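Local coordinates for protein alanine racemase (Enterococcus faecalis, PDB 3E6E) that belongs to the alanine racemase family of two-domain homodimeric enzymes, pairing an alpha/beta barrel with a beta-rich C-terminal domain, at residues H6-L11 with E252-K257; A66-A71 with V94-Q99. The protein carries 1 engineered substitution. All blocks are in the same frame, centred on the assembly; numbering follows the deposited sequence.

Overall arrangement
The two contacts lie about 40 Å apart, centre to centre, with nearest atoms about 16 Å apart, and along the chain contact 2 is nested within the loop closed by contact 1. They share no helix or strand. Contact 1 is a surface contact beside the mixed sheet that includes strands 10-12 and 249-259, where a proline ring meets the stem and head of a glutamate. Contact 2 is buried between two outer helices of the barrel and is purely a meeting of leucine methyls. Both also face the dimer partner, and there they converge: His6 from contact 1 hydrogen-bonds Asp69 of the second subunit, a residue of that subunit's contact 2.

Contact 1 of 2, residues H6-L11 with E252-K257; sequences HRPTRL and ELIHVK
Pro8 and Glu252 make nearly all of this surface contact, a case of a charged residue used for its carbon stem as much as for its head. The edge of the proline ring formed by CB and CG lies against the end of the glutamate, the two side chains crossing at about a right angle. Pro8 CB is 3.3 Å from Glu252 CD, and Pro8 CG is 3.4 Å from Glu252 CG. The carboxylate takes part as well, with Glu252 OE1 at 3.4 Å from Pro8 CB. Glu252 reaches the ring because its CG sits between the backbone N and the carbonyl carbon (chi1 73°) and the chain then runs extended to the carboxylate.

The purely apolar component is slight: Ile254 CG2 comes within 4.4 Å of Pro8 CG, approaching the ring from a different direction than the glutamate. No hydrogen bond joins the two segments, which together bury 133 Å².

Polar and ionic bonds tie each segment to its surroundings instead. Arg7 is salt-bridged to Asp288, while Thr9 CB lies 3.5 Å above one face of its guanidinium, displaced toward the rim; Thr9 OG1 in turn hydrogen-bonds Ser251 OG and the carbonyl of Pro283. At the far end of 252-257, His255 ND1 and Lys257 NZ both hydrogen-bond the carbonyl of Arg139 of the second subunit, itself one of the residues lining a DCS pocket.

Pro8 leads toward strand 10-12, which pairs antiparallel with strand 249-259 through Arg10 and Thr250. Pro8, whose nitrogen carries no hydrogen, meets Glu252 through side chains alone, a contact van der Waals in character and without a directional bond.

Contact 2 of 2, residues A66-A71 with V94-Q99; sequences ALLDEA and VPLLIQ
Leu68 lays its two methyls against a pair of neighbouring leucines on the helix 94-99, CD2 serving one and CD1 the other. Leu68 CD2 meets Leu96 CD1 at 4.0 Å, the two side chains crossing at about a right angle, and Leu68 CD1 stands 4.2 Å from Leu97 CD2. The Leu68 fork reaches the other helix with CG trans to the main-chain nitrogen (chi1 173°). The side chains span a gap between backbones whose nearest pair of alpha carbons, Leu68 CA and Leu97 CA, is 8.0 Å apart.

Leu68 opens its helix, and Glu70 helps to secure the turn before it. Glu70 OE2 accepts the backbone N of Ala66 at 2.8 Å, from 38° above the carboxylate plane, and more weakly that of Leu67, the N-cap. The latter is one half of a capping box, since a leucine brings no side-chain oxygen for the reciprocal bond. Two acceptances on one oxygen, the Leu67 one weak, probably limit the rotation of the carboxylate, whose OE1 is salt-bridged to Arg365 of the second subunit.

Leu68 and Leu97 both also rest on Ile85 of strand 83-85. Neighbouring outer helices that touch through leucines above a barrel strand, 83-85, which comes between them in sequence, are typical of the alpha/beta (TIM) barrel, here the N-terminal domain.

Contact 1 of 2, residues H6-L11 with E252-K257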
ATOM      1  N   HIS A   6      -9.726  12.357  -9.924  1.00 24.81           N
ATOM      2  CA  HIS A   6     -10.232  13.684  -9.620  1.00 25.09           C
ATOM      3  C   HIS A   6      -9.493  14.383  -8.495  1.00 25.59           C
ATOM      4  O   HIS A   6     -10.027  15.290  -7.853  1.00 26.05           O
ATOM      5  CB  HIS A   6     -11.738  13.614  -9.344  1.00 25.11           C
ATOM      6  CG  HIS A   6     -12.520  13.134 -10.527  1.00 25.94           C
ATOM      7  ND1 HIS A   6     -12.821  11.803 -10.732  1.00 23.88           N
ATOM      8  CD2 HIS A   6     -12.940  13.788 -11.638  1.00 26.30           C
ATOM      9  CE1 HIS A   6     -13.388  11.657 -11.916  1.00 24.05           C
ATOM     10  NE2 HIS A   6     -13.470  12.846 -12.489  1.00 25.21           N
ATOM     11  N   ARG A   7      -8.249  13.966  -8.283  1.00 25.15           N
ATOM     12  CA  ARG A   7      -7.383  14.532  -7.262  1.00 23.21           C
ATOM     13  C   ARG A   7      -6.043  14.737  -7.948  1.00 24.22           C
ATOM     14  O   ARG A   7      -5.489  13.812  -8.528  1.00 25.52           O
ATOM     15  CB  ARG A   7      -7.235  13.561  -6.097  1.00 21.68           C
ATOM     16  CG  ARG A   7      -6.232  14.011  -5.051  1.00 22.56           C
ATOM     17  CD  ARG A   7      -6.047  12.974  -3.950  1.00 22.67           C
ATOM     18  NE  ARG A   7      -5.523  11.718  -4.468  1.00 24.48           N
ATOM     19  CZ  ARG A   7      -5.044  10.740  -3.710  1.00 25.49           C
ATOM     20  NH1 ARG A   7      -5.024  10.878  -2.392  1.00 26.72           N
ATOM     21  NH2 ARG A   7      -4.569   9.631  -4.271  1.00 28.02           N
ATOM     22  N   PRO A   8      -5.500  15.957  -7.898  1.00 24.30           N
ATOM     23  CA  PRO A   8      -4.212  16.216  -8.546  1.00 24.61           C
ATOM     24  C   PRO A   8      -3.005  15.361  -8.097  1.00 25.37           C
ATOM     25  O   PRO A   8      -1.900  15.513  -8.632  1.00 26.59           O
ATOM     26  CB  PRO A   8      -4.000  17.710  -8.295  1.00 23.46           C
ATOM     27  CG  PRO A   8      -4.709  17.934  -6.986  1.00 24.84           C
ATOM     28  CD  PRO A   8      -5.981  17.146  -7.171  1.00 24.48           C
ATOM     29  N   THR A   9      -3.187  14.468  -7.132  1.00 23.57           N
ATOM     30  CA  THR A   9      -2.054  13.659  -6.701  1.00 24.79           C
ATOM     31  C   THR A   9      -1.804  12.581  -7.745  1.00 25.29           C
ATOM     32  O   THR A   9      -2.602  11.652  -7.885  1.00 25.35           O
ATOM     33  CB  THR A   9      -2.316  12.995  -5.346  1.00 24.76           C
ATOM     34  OG1 THR A   9      -2.676  14.000  -4.392  1.00 27.29           O
ATOM     35  CG2 THR A   9      -1.064  12.282  -4.850  1.00 23.33           C
ATOM     36  N   ARG A  10      -0.687  12.700  -8.464  1.00 25.23           N
ATOM     37  CA  ARG A  10      -0.336  11.750  -9.524  1.00 25.64           C
ATOM     38  C   ARG A  10       1.042  11.094  -9.415  1.00 24.76           C
ATOM     39  O   ARG A  10       1.984  11.651  -8.833  1.00 24.19           O
ATOM     40  CB  ARG A  10      -0.423  12.433 -10.888  1.00 27.91           C
ATOM     41  CG  ARG A  10      -1.786  12.990 -11.207  1.00 32.25           C
ATOM     42  CD  ARG A  10      -1.907  13.339 -12.687  1.00 35.43           C
ATOM     43  NE  ARG A  10      -3.290  13.600 -13.075  1.00 36.89           N
ATOM     44  CZ  ARG A  10      -4.329  12.883 -12.647  1.00 37.16           C
ATOM     45  NH1 ARG A  10      -4.143  11.867 -11.813  1.00 37.98           N
ATOM     46  NH2 ARG A  10      -5.555  13.175 -13.053  1.00 36.79           N
ATOM     47  N   LEU A  11       1.154   9.914 -10.019  1.00 23.58           N
ATOM     48  CA  LEU A  11       2.407   9.147 -10.025  1.00 23.82           C
ATOM     49  C   LEU A  11       2.894   9.022 -11.488  1.00 23.66           C
ATOM     50  O   LEU A  11       2.444   8.147 -12.216  1.00 24.34           O
ATOM     51  CB  LEU A  11       2.129   7.766  -9.402  1.00 21.15           C
ATOM     52  CG  LEU A  11       3.173   6.956  -8.627  1.00 18.92           C
ATOM     53  CD1 LEU A  11       3.984   7.820  -7.670  1.00 16.09           C
ATOM     54  CD2 LEU A  11       2.429   5.872  -7.859  1.00 15.96           C
ATOM     55  N   GLU A 252      -0.385  18.760  -5.620  1.00 19.68           N
ATOM     56  CA  GLU A 252      -0.443  20.219  -5.637  1.00 22.53           C
ATOM     57  C   GLU A 252      -1.192  20.796  -4.451  1.00 21.91           C
ATOM     58  O   GLU A 252      -2.052  20.146  -3.861  1.00 22.21           O
ATOM     59  CB  GLU A 252      -1.067  20.723  -6.950  1.00 24.10           C
ATOM     60  CG  GLU A 252      -2.560  20.514  -7.093  1.00 27.25           C
ATOM     61  CD  GLU A 252      -3.062  20.858  -8.496  1.00 29.94           C
ATOM     62  OE1 GLU A 252      -4.284  21.077  -8.674  1.00 30.05           O
ATOM     63  OE2 GLU A 252      -2.229  20.903  -9.425  1.00 31.01           O
ATOM     64  N   LEU A 253      -0.834  22.032  -4.113  1.00 21.12           N
ATOM     65  CA  LEU A 253      -1.436  22.767  -3.013  1.00 18.77           C
ATOM     66  C   LEU A 253      -2.922  22.973  -3.252  1.00 18.91           C
ATOM     67  O   LEU A 253      -3.318  23.506  -4.283  1.00 19.24           O
ATOM     68  CB  LEU A 253      -0.751  24.119  -2.880  1.00 16.73           C
ATOM     69  CG  LEU A 253       0.684  24.048  -2.377  1.00 14.70           C
ATOM     70  CD1 LEU A 253       1.328  25.403  -2.470  1.00 12.45           C
ATOM     71  CD2 LEU A 253       0.691  23.537  -0.951  1.00 14.35           C
ATOM     72  N   ILE A 254      -3.740  22.538  -2.300  1.00 19.36           N
ATOM     73  CA  ILE A 254      -5.183  22.692  -2.411  1.00 21.11           C
ATOM     74  C   ILE A 254      -5.699  23.653  -1.337  1.00 22.90           C
ATOM     75  O   ILE A 254      -6.857  24.066  -1.371  1.00 24.16           O
ATOM     76  CB  ILE A 254      -5.916  21.325  -2.280  1.00 20.37           C
ATOM     77  CG1 ILE A 254      -5.685  20.722  -0.896  1.00 19.82           C
ATOM     78  CG2 ILE A 254      -5.403  20.355  -3.340  1.00 19.08           C
ATOM     79  CD1 ILE A 254      -6.473  19.452  -0.674  1.00 19.61           C
ATOM     80  N   HIS A 255      -4.833  24.006  -0.387  1.00 25.03           N
ATOM     81  CA  HIS A 255      -5.182  24.929   0.695  1.00 28.20           C
ATOM     82  C   HIS A 255      -3.945  25.694   1.171  1.00 29.49           C
ATOM     83  O   HIS A 255      -2.869  25.106   1.338  1.00 30.15           O
ATOM     84  CB  HIS A 255      -5.781  24.184   1.888  1.00 28.95           C
ATOM     85  CG  HIS A 255      -6.417  25.087   2.901  1.00 32.66           C
ATOM     86  ND1 HIS A 255      -6.367  24.840   4.259  1.00 35.58           N
ATOM     87  CD2 HIS A 255      -7.163  26.209   2.753  1.00 33.42           C
ATOM     88  CE1 HIS A 255      -7.055  25.768   4.901  1.00 33.81           C
ATOM     89  NE2 HIS A 255      -7.547  26.611   4.011  1.00 34.13           N
ATOM     90  N   VAL A 256      -4.105  26.997   1.391  1.00 28.38           N
ATOM     91  CA  VAL A 256      -3.007  27.844   1.842  1.00 27.80           C
ATOM     92  C   VAL A 256      -3.505  28.845   2.882  1.00 28.22           C
ATOM     93  O   VAL A 256      -4.528  29.502   2.696  1.00 28.83           O
ATOM     94  CB  VAL A 256      -2.394  28.641   0.678  1.00 28.92           C
ATOM     95  CG1 VAL A 256      -1.228  29.484   1.184  1.00 29.19           C
ATOM     96  CG2 VAL A 256      -1.949  27.703  -0.431  1.00 29.86           C
ATOM     97  N   LYS A 257      -2.767  28.969   3.972  1.00 26.92           N
ATOM     98  CA  LYS A 257      -3.151  29.879   5.021  1.00 27.07           C
ATOM     99  C   LYS A 257      -1.926  30.395   5.742  1.00 28.71           C
ATOM    100  O   LYS A 257      -0.817  29.902   5.542  1.00 29.05           O
ATOM    101  CB  LYS A 257      -4.074  29.179   6.025  1.00 26.56           C
ATOM    102  CG  LYS A 257      -3.463  27.982   6.723  1.00 24.93           C
ATOM    103  CD  LYS A 257      -4.397  27.428   7.795  1.00 24.86           C
ATOM    104  CE  LYS A 257      -3.909  26.066   8.336  1.00 23.94           C
ATOM    105  NZ  LYS A 257      -3.991  24.978   7.306  1.00 19.94           N
TER

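Contact 2 of 2, residues A66-A71 with V94-Q99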
ATOM      1  N   ALA A  66       5.541 -12.958  -9.633  1.00 17.67           N
ATOM      2  CA  ALA A  66       5.439 -13.763  -8.423  1.00 17.52           C
ATOM      3  C   ALA A  66       4.191 -14.619  -8.389  1.00 18.54           C
ATOM      4  O   ALA A  66       4.205 -15.705  -7.821  1.00 17.51           O
ATOM      5  CB  ALA A  66       5.458 -12.869  -7.207  1.00 16.13           C
ATOM      6  N   LEU A  67       3.114 -14.133  -9.003  1.00 19.79           N
ATOM      7  CA  LEU A  67       1.847 -14.847  -8.970  1.00 21.14           C
ATOM      8  C   LEU A  67       1.244 -15.288 -10.298  1.00 22.86           C
ATOM      9  O   LEU A  67       1.349 -14.597 -11.314  1.00 24.04           O
ATOM     10  CB  LEU A  67       0.817 -13.997  -8.232  1.00 20.23           C
ATOM     11  CG  LEU A  67       1.341 -13.223  -7.026  1.00 18.54           C
ATOM     12  CD1 LEU A  67       0.178 -12.521  -6.364  1.00 20.31           C
ATOM     13  CD2 LEU A  67       2.016 -14.158  -6.049  1.00 20.09           C
ATOM     14  N   LEU A  68       0.595 -16.447 -10.270  1.00 22.85           N
ATOM     15  CA  LEU A  68      -0.049 -16.971 -11.452  1.00 22.95           C
ATOM     16  C   LEU A  68      -0.953 -15.879 -12.008  1.00 22.92           C
ATOM     17  O   LEU A  68      -1.041 -15.678 -13.218  1.00 21.32           O
ATOM     18  CB  LEU A  68      -0.868 -18.208 -11.092  1.00 23.95           C
ATOM     19  CG  LEU A  68      -1.725 -18.748 -12.237  1.00 26.23           C
ATOM     20  CD1 LEU A  68      -0.917 -18.782 -13.541  1.00 26.80           C
ATOM     21  CD2 LEU A  68      -2.235 -20.130 -11.868  1.00 27.95           C
ATOM     22  N   ASP A  69      -1.611 -15.165 -11.101  1.00 24.94           N
ATOM     23  CA  ASP A  69      -2.505 -14.076 -11.472  1.00 26.20           C
ATOM     24  C   ASP A  69      -1.754 -13.045 -12.297  1.00 26.58           C
ATOM     25  O   ASP A  69      -2.215 -12.634 -13.360  1.00 26.43           O
ATOM     26  CB  ASP A  69      -3.049 -13.387 -10.229  1.00 26.96           C
ATOM     27  CG  ASP A  69      -3.757 -14.334  -9.307  1.00 29.30           C
ATOM     28  OD1 ASP A  69      -4.963 -14.584  -9.509  1.00 28.87           O
ATOM     29  OD2 ASP A  69      -3.098 -14.839  -8.376  1.00 34.14           O
ATOM     30  N   GLU A  70      -0.596 -12.627 -11.794  1.00 27.48           N
ATOM     31  CA  GLU A  70       0.220 -11.629 -12.481  1.00 29.50           C
ATOM     32  C   GLU A  70       0.558 -12.138 -13.870  1.00 30.50           C
ATOM     33  O   GLU A  70       0.597 -11.366 -14.838  1.00 32.15           O
ATOM     34  CB  GLU A  70       1.507 -11.354 -11.697  1.00 29.31           C
ATOM     35  CG  GLU A  70       1.260 -10.836 -10.286  1.00 30.84           C
ATOM     36  CD  GLU A  70       2.536 -10.693  -9.485  1.00 33.23           C
ATOM     37  OE1 GLU A  70       2.471 -10.239  -8.322  1.00 35.45           O
ATOM     38  OE2 GLU A  70       3.609 -11.033 -10.019  1.00 35.66           O
ATOM     39  N   ALA A  71       0.784 -13.448 -13.953  1.00 30.68           N
ATOM     40  CA  ALA A  71       1.124 -14.127 -15.206  1.00 29.26           C
ATOM     41  C   ALA A  71      -0.019 -14.051 -16.216  1.00 27.74           C
ATOM     42  O   ALA A  71       0.172 -13.654 -17.362  1.00 27.53           O
ATOM     43  CB  ALA A  71       1.477 -15.592 -14.922  1.00 27.90           C
ATOM     44  N   VAL A  94      -2.335 -26.259 -12.130  1.00 30.35           N
ATOM     45  CA  VAL A  94      -1.457 -26.785 -13.176  1.00 28.83           C
ATOM     46  C   VAL A  94      -2.123 -26.653 -14.552  1.00 27.65           C
ATOM     47  O   VAL A  94      -1.469 -26.282 -15.535  1.00 26.75           O
ATOM     48  CB  VAL A  94      -1.108 -28.265 -12.923  1.00 28.10           C
ATOM     49  CG1 VAL A  94      -0.080 -28.731 -13.940  1.00 28.25           C
ATOM     50  CG2 VAL A  94      -0.567 -28.433 -11.527  1.00 26.94           C
ATOM     51  N   PRO A  95      -3.433 -26.959 -14.639  1.00 27.11           N
ATOM     52  CA  PRO A  95      -4.129 -26.847 -15.923  1.00 25.85           C
ATOM     53  C   PRO A  95      -4.122 -25.428 -16.480  1.00 25.63           C
ATOM     54  O   PRO A  95      -4.118 -25.238 -17.694  1.00 27.09           O
ATOM     55  CB  PRO A  95      -5.537 -27.378 -15.614  1.00 24.29           C
ATOM     56  CG  PRO A  95      -5.685 -27.192 -14.161  1.00 25.41           C
ATOM     57  CD  PRO A  95      -4.323 -27.540 -13.620  1.00 26.75           C
ATOM     58  N   LEU A  96      -4.113 -24.421 -15.612  1.00 25.11           N
ATOM     59  CA  LEU A  96      -4.065 -23.054 -16.115  1.00 24.28           C
ATOM     60  C   LEU A  96      -2.654 -22.830 -16.652  1.00 23.73           C
ATOM     61  O   LEU A  96      -2.464 -22.184 -17.686  1.00 24.51           O
ATOM     62  CB  LEU A  96      -4.381 -22.037 -15.012  1.00 25.05           C
ATOM     63  CG  LEU A  96      -5.769 -22.065 -14.359  1.00 25.31           C
ATOM     64  CD1 LEU A  96      -5.879 -20.890 -13.402  1.00 25.32           C
ATOM     65  CD2 LEU A  96      -6.872 -21.991 -15.402  1.00 24.72           C
ATOM     66  N   LEU A  97      -1.663 -23.375 -15.949  1.00 22.44           N
ATOM     67  CA  LEU A  97      -0.272 -23.265 -16.376  1.00 21.21           C
ATOM     68  C   LEU A  97      -0.170 -23.699 -17.842  1.00 21.66           C
ATOM     69  O   LEU A  97       0.461 -23.024 -18.669  1.00 20.85           O
ATOM     70  CB  LEU A  97       0.607 -24.158 -15.509  1.00 21.03           C
ATOM     71  CG  LEU A  97       0.613 -23.780 -14.029  1.00 22.48           C
ATOM     72  CD1 LEU A  97       1.385 -24.798 -13.213  1.00 22.28           C
ATOM     73  CD2 LEU A  97       1.236 -22.412 -13.882  1.00 22.83           C
ATOM     74  N   ILE A  98      -0.801 -24.832 -18.149  1.00 21.37           N
ATOM     75  CA  ILE A  98      -0.829 -25.387 -19.498  1.00 19.95           C
ATOM     76  C   ILE A  98      -1.623 -24.438 -20.401  1.00 21.05           C
ATOM     77  O   ILE A  98      -1.228 -24.156 -21.542  1.00 19.63           O
ATOM     78  CB  ILE A  98      -1.507 -26.804 -19.498  1.00 19.40           C
ATOM     79  CG1 ILE A  98      -0.691 -27.786 -18.639  1.00 19.42           C
ATOM     80  CG2 ILE A  98      -1.673 -27.329 -20.918  1.00 16.99           C
ATOM     81  CD1 ILE A  98       0.743 -28.008 -19.094  1.00 17.15           C
ATOM     82  N   GLN A  99      -2.738 -23.937 -19.878  1.00 21.61           N
ATOM     83  CA  GLN A  99      -3.592 -23.036 -20.638  1.00 23.49           C
ATOM     84  C   GLN A  99      -2.837 -21.805 -21.146  1.00 24.66           C
ATOM     85  O   GLN A  99      -2.908 -21.472 -22.331  1.00 25.30           O
ATOM     86  CB  GLN A  99      -4.784 -22.607 -19.783  1.00 24.80           C
ATOM     87  CG  GLN A  99      -5.993 -22.164 -20.600  1.00 28.17           C
ATOM     88  CD  GLN A  99      -7.125 -21.597 -19.738  1.00 30.15           C
ATOM     89  OE1 GLN A  99      -7.583 -22.229 -18.781  1.00 29.11           O
ATOM     90  NE2 GLN A  99      -7.584 -20.397 -20.089  1.00 32.46           N
TER